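Local coordinates for protein histidinol-phosphate aminotransferase (Clostridium acetobutylicum, PDB 3FTB) that probably transfers amino groups with pyridoxal 5'-phosphate as cofactor, as a histidinol-phosphate aminotransferase, at residues E50-K53 against N54-V57; W245-N248 against C249-M253; A255-C258 against L259-T262. All blocks are in the same frame, centred on the assembly; numbering follows the deposited sequence.

The three contacts are short-range ones at the ends of helices, all on the same side of the chain's centre. Interaction 1 closes helix 48-53 and is partly buried, with Lys-53 exposed; interactions 2 and 3 are largely buried and sit at the beginning and the end of the same helix, 249-257. Interactions 1 and 2 touch, Cys-249 SG lying 3.4 Å from Gly-51 O, and both reach the second subunit, whereas interaction 3 stays within its own chain. The chemistry changes accordingly: backbone bonds in a winding-down helix in 50-57, an asparagine N-cap in 245-253, and carbon groups laid over carbonyl oxygens in 255-262.

Interaction 1: residues E50-K53 against N54-V57; sequences EGIK and NLGV
Asn-54 folds back on the last turn of helix 48-53, and its backbone and side chain converge on one carbonyl. Its N donates to Glu-50 O over 3.2 Å with an N-H...O angle of 166°. Its ND2 comes within 3.0 Å of Glu-50 O, but the angle is poor for a hydrogen bond. With CG beside the backbone N (chi1 -55°), the amide is carried back to this oxygen, and ND2 lies 3.8 Å from Glu-50 CG. The carboxylate of Glu-50 is turned well away from the amide plane, by 74°, and OE1 forms a salt bridge with Arg-65. Lys-53, which is exposed, starts out extended and then bends, the turn at chi3 setting CE 4.0 Å from Asn-54 OD1 and a further one at chi4 redirecting NZ.

Beyond Asn-54 the bonding tightens from the i+4 pattern of an alpha-helix to i+3, as in a turn of 3-10 type. Leu-55 N bonds Ile-52 O at 3.1 Å, and Gly-56 N makes a weak bond to Lys-53 O.

Leu-55 also brings its own carbons over Ile-52 O, while its CD1 meets Ile-52 CG2 at 4.0 Å. These two residues meet the second subunit, Ile-52 packing on Leu-45 and Leu-55 on Phe-44 of that neighbouring chain; Leu-55 additionally rests on Cys-249 and Phe-250 of its own.

Interaction 2: residues W245-N248 against C249-M253; sequences WNIN and CFAEM
Asn-248 and Glu-252 are joined by the first backbone bond of helix 249-257: Glu-252 N donates to Asn-248 O over 3.1 Å, with an N-H...O angle of 166°. Asn-248 occupies the N-cap position, and its side chain curls over the first turn. A chi1 of 78° places CG between the backbone N and the carbonyl carbon, which brings the amide end over the backbone nitrogens of Phe-250 and Ala-251. The amide is probably modelled the wrong way round, so its nitrogen and oxygen cannot be told apart with confidence; whichever atom it is, the one at the ND2 site lies 2.8 Å from Phe-250 N.

Ala-251 faces back toward the cap. Its CB is 3.4 Å from Asn-248 O and meets Ile-247 CG2 at 3.9 Å. Ile-247 holds CG2 opposite its backbone N, which turns this methyl to the start of the helix, where it also approaches Glu-252 N. Cys-249 SG sits 3.9 Å above one face of the Phe-250 ring, offset toward the rim.

Further out, Ile-247 O accepts a hydrogen bond from Tyr-63 OH, and the side chains of Ile-247 and Glu-252 both lean on Leu-66 of helix 64-74. The helix start lies at the dimer interface: Phe-250 stacks with Phe-250 of the second subunit, and Asn-248 packs on Asn-248 of that subunit.

An oxygen at the ND2 site would be consistent with a classical asparagine cap, accepting from first-turn amides that have no helical i-4 carbonyl to bond.

Interaction 3: residues A255-C258 against L259-T262; sequences AINC and LKDT
Leu-259 and Lys-260 lay their side chains back along the closing turn of helix 249-257, each over the carbonyl oxygen four residues earlier. In Leu-259, CG stands beside the backbone N (chi1 -60°), which swings the branch toward Ala-255; CG and CD1 each lie 3.6 Å from Ala-255 O. Lys-260 leaves its backbone in the same way, and this first torsion with a roughly extended chi2 lays CD 3.3 Å from Ile-256 O; the bend at chi3 only redirects CE and NZ beyond it. Its NZ passes Asn-257 OD1 at 4.4 Å, while the other end of that amide, ND2, donates to Met-253 O one turn back.

Asp-261 points its CB back toward the helix end, 3.1 Å from Cys-258 O. The same oxygen, three residues earlier in the chain, takes a weak, bent hydrogen bond from Asp-261 N, at 3.2 Å and 141°.

An inverse gamma turn centred on Asp-261 then redirects the chain, Thr-262 N making a weak bond back to Lys-260 O. Asp-261 is also the N-cap of the next helix, its OD1 weakly accepting from Tyr-264 N, and Ser-43 OG hydrogen-bonds OD2.

The turn therefore joins two helices, 249-257 and 262-285. Leu-259 is wedged against Ile-70 and Tyr-73 of helix 64-74 and reaches Met-213, just past strand 207-212 of the seven-stranded sheet, whereas Cys-258 packs on Ser-43 and Phe-44 of helix 42-45.

Interaction 1: residues E50-K53 against N54-V57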
# COMPACT_ATOMS: atom_id res chain seq x y z
N GLU A 50 -14.26 -0.88 15.21
CA GLU A 50 -14.06 -1.95 14.25
C GLU A 50 -12.64 -1.91 13.71
O GLU A 50 -11.92 -2.91 13.76
CB GLU A 50 -15.08 -1.82 13.11
CG GLU A 50 -14.85 -2.73 11.92
CD GLU A 50 -16.00 -2.70 10.93
OE1 GLU A 50 -15.79 -3.06 9.75
OE2 GLU A 50 -17.12 -2.32 11.33
N GLY A 51 -12.23 -0.75 13.21
CA GLY A 51 -10.90 -0.56 12.69
C GLY A 51 -9.79 -0.92 13.66
O GLY A 51 -8.89 -1.68 13.31
N ILE A 52 -9.84 -0.37 14.87
CA ILE A 52 -8.83 -0.67 15.89
C ILE A 52 -8.74 -2.16 16.25
O ILE A 52 -7.65 -2.69 16.43
CB ILE A 52 -9.08 0.13 17.18
CG1 ILE A 52 -9.17 1.62 16.87
CG2 ILE A 52 -7.95 -0.13 18.17
CD1 ILE A 52 -9.36 2.48 18.09
N LYS A 53 -9.89 -2.81 16.35
CA LYS A 53 -9.93 -4.24 16.69
C LYS A 53 -9.11 -5.05 15.70
O LYS A 53 -8.26 -5.85 16.08
CB LYS A 53 -11.38 -4.76 16.69
CG LYS A 53 -11.54 -6.15 17.31
CD LYS A 53 -12.98 -6.66 17.23
CE LYS A 53 -13.13 -7.78 16.21
NZ LYS A 53 -12.65 -9.10 16.74
N ASN A 54 -9.39 -4.83 14.42
CA ASN A 54 -8.74 -5.58 13.36
C ASN A 54 -7.26 -5.21 13.18
O ASN A 54 -6.57 -5.82 12.36
CB ASN A 54 -9.51 -5.40 12.05
CG ASN A 54 -10.98 -5.79 12.18
OD1 ASN A 54 -11.33 -6.80 12.79
ND2 ASN A 54 -11.85 -4.97 11.61
N LEU A 55 -6.79 -4.23 13.94
CA LEU A 55 -5.37 -3.87 13.92
C LEU A 55 -4.53 -5.10 14.22
O LEU A 55 -3.43 -5.25 13.70
CB LEU A 55 -5.05 -2.81 14.97
CG LEU A 55 -5.13 -1.35 14.57
CD1 LEU A 55 -4.73 -0.49 15.76
CD2 LEU A 55 -4.23 -1.10 13.39
N GLY A 56 -5.07 -5.95 15.08
CA GLY A 56 -4.31 -7.05 15.65
C GLY A 56 -4.18 -8.26 14.76
O GLY A 56 -3.39 -9.16 15.06
N VAL A 57 -4.94 -8.29 13.66
CA VAL A 57 -4.90 -9.44 12.75
C VAL A 57 -4.81 -9.04 11.28
O VAL A 57 -5.15 -7.93 10.89
CB VAL A 57 -6.09 -10.38 12.97
CG1 VAL A 57 -6.12 -10.84 14.43
CG2 VAL A 57 -7.40 -9.69 12.60

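Interaction 2: residues W245-N248 against C249-M253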
# COMPACT_ATOMS: atom_id res chain seq x y z
N TRP A 245 -2.64 -8.63 1.05
CA TRP A 245 -2.89 -7.60 2.07
C TRP A 245 -2.34 -6.18 1.78
O TRP A 245 -1.79 -5.54 2.67
CB TRP A 245 -2.37 -8.08 3.42
CG TRP A 245 -2.86 -9.43 3.79
CD1 TRP A 245 -4.12 -9.76 4.21
CD2 TRP A 245 -2.11 -10.64 3.77
NE1 TRP A 245 -4.19 -11.11 4.45
CE2 TRP A 245 -2.97 -11.67 4.19
CE3 TRP A 245 -0.79 -10.96 3.45
CZ2 TRP A 245 -2.56 -13.00 4.29
CZ3 TRP A 245 -0.38 -12.28 3.54
CH2 TRP A 245 -1.26 -13.28 3.96
N ASN A 246 -2.51 -5.68 0.56
CA ASN A 246 -2.04 -4.32 0.26
C ASN A 246 -2.94 -3.22 0.85
O ASN A 246 -2.63 -2.03 0.77
CB ASN A 246 -1.91 -4.10 -1.25
CG ASN A 246 -3.24 -4.17 -1.96
OD1 ASN A 246 -4.09 -5.01 -1.64
ND2 ASN A 246 -3.43 -3.30 -2.94
N ILE A 247 -4.06 -3.64 1.44
CA ILE A 247 -5.06 -2.71 1.96
C ILE A 247 -5.10 -2.74 3.48
O ILE A 247 -5.50 -3.73 4.06
CB ILE A 247 -6.47 -3.06 1.42
CG1 ILE A 247 -6.46 -3.14 -0.11
CG2 ILE A 247 -7.53 -2.08 1.90
CD1 ILE A 247 -5.85 -1.94 -0.78
N ASN A 248 -4.67 -1.66 4.12
CA ASN A 248 -4.71 -1.59 5.59
C ASN A 248 -6.13 -1.69 6.15
O ASN A 248 -7.11 -1.47 5.43
CB ASN A 248 -4.05 -0.30 6.07
CG ASN A 248 -4.96 0.92 5.93
OD1 ASN A 248 -4.83 1.69 4.98
ND2 ASN A 248 -5.87 1.09 6.88
N CYS A 249 -6.25 -1.99 7.44
CA CYS A 249 -7.54 -2.28 8.06
C CYS A 249 -8.52 -1.09 8.16
O CYS A 249 -9.74 -1.28 8.08
CB CYS A 249 -7.36 -2.96 9.43
SG CYS A 249 -6.70 -1.93 10.78
N PHE A 250 -8.00 0.12 8.33
CA PHE A 250 -8.86 1.30 8.41
C PHE A 250 -9.45 1.61 7.04
O PHE A 250 -10.65 1.90 6.91
CB PHE A 250 -8.07 2.51 8.93
CG PHE A 250 -7.63 2.36 10.36
CD1 PHE A 250 -8.52 2.54 11.40
CD2 PHE A 250 -6.31 2.04 10.66
CE1 PHE A 250 -8.11 2.40 12.72
CE2 PHE A 250 -5.90 1.90 11.97
CZ PHE A 250 -6.80 2.07 13.00
N ALA A 251 -8.61 1.53 6.01
CA ALA A 251 -9.06 1.66 4.64
C ALA A 251 -10.21 0.71 4.41
O ALA A 251 -11.27 1.10 3.92
CB ALA A 251 -7.92 1.35 3.67
N GLU A 252 -10.02 -0.55 4.80
CA GLU A 252 -11.07 -1.56 4.70
C GLU A 252 -12.31 -1.13 5.46
O GLU A 252 -13.42 -1.24 4.95
CB GLU A 252 -10.56 -2.89 5.23
CG GLU A 252 -11.54 -4.02 5.11
CD GLU A 252 -10.99 -5.31 5.68
OE1 GLU A 252 -10.40 -5.27 6.79
OE2 GLU A 252 -11.14 -6.37 5.04
N MET A 253 -12.12 -0.62 6.68
CA MET A 253 -13.24 -0.17 7.50
C MET A 253 -14.01 0.96 6.85
O MET A 253 -15.24 1.01 6.94
CB MET A 253 -12.78 0.23 8.91
CG MET A 253 -13.94 0.67 9.80
SD MET A 253 -14.35 2.43 9.69
CE MET A 253 -13.07 3.06 10.77

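Interaction 3: residues A255-C258 against L259-T262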
# COMPACT_ATOMS: atom_id res chain seq x y z
N ALA A 255 -14.16 1.74 3.44
CA ALA A 255 -14.85 1.17 2.28
C ALA A 255 -16.08 0.35 2.65
O ALA A 255 -16.99 0.19 1.86
CB ALA A 255 -13.89 0.32 1.46
N ILE A 256 -16.09 -0.18 3.87
CA ILE A 256 -17.18 -1.05 4.30
C ILE A 256 -18.33 -0.25 4.93
O ILE A 256 -19.50 -0.61 4.77
CB ILE A 256 -16.65 -2.20 5.22
CG1 ILE A 256 -15.97 -3.28 4.35
CG2 ILE A 256 -17.77 -2.78 6.07
CD1 ILE A 256 -15.26 -4.42 5.08
N ASN A 257 -17.99 0.85 5.59
CA ASN A 257 -18.96 1.64 6.36
C ASN A 257 -19.34 2.99 5.74
O ASN A 257 -20.40 3.54 6.04
CB ASN A 257 -18.42 1.84 7.78
CG ASN A 257 -18.21 0.52 8.51
OD1 ASN A 257 -19.16 -0.15 8.89
ND2 ASN A 257 -16.95 0.15 8.72
N CYS A 258 -18.49 3.51 4.87
CA CYS A 258 -18.66 4.86 4.35
C CYS A 258 -19.37 4.93 3.01
O CYS A 258 -19.95 5.95 2.68
CB CYS A 258 -17.32 5.60 4.30
SG CYS A 258 -16.63 5.80 5.96
N LEU A 259 -19.34 3.84 2.24
CA LEU A 259 -20.01 3.85 0.94
C LEU A 259 -21.53 3.70 1.06
O LEU A 259 -22.27 3.96 0.10
CB LEU A 259 -19.44 2.76 0.02
CG LEU A 259 -17.95 2.82 -0.33
CD1 LEU A 259 -17.63 1.76 -1.35
CD2 LEU A 259 -17.59 4.20 -0.87
N LYS A 260 -21.99 3.27 2.24
CA LYS A 260 -23.41 3.10 2.52
C LYS A 260 -23.95 4.40 3.08
O LYS A 260 -25.16 4.59 3.14
CB LYS A 260 -23.65 2.01 3.57
CG LYS A 260 -23.16 0.63 3.20
CD LYS A 260 -22.78 -0.14 4.46
CE LYS A 260 -23.59 0.35 5.65
NZ LYS A 260 -23.13 -0.23 6.94
N ASP A 261 -23.02 5.27 3.49
CA ASP A 261 -23.32 6.55 4.11
C ASP A 261 -24.05 7.50 3.15
O ASP A 261 -23.51 8.51 2.71
CB ASP A 261 -22.01 7.19 4.59
CG ASP A 261 -22.22 8.25 5.64
OD1 ASP A 261 -23.39 8.65 5.86
OD2 ASP A 261 -21.22 8.68 6.25
N THR A 262 -25.29 7.15 2.82
CA THR A 262 -26.09 7.93 1.88
C THR A 262 -26.29 9.38 2.32
O THR A 262 -26.41 10.27 1.49
CB THR A 262 -27.47 7.27 1.58
OG1 THR A 262 -27.95 6.61 2.76
CG2 THR A 262 -27.34 6.24 0.48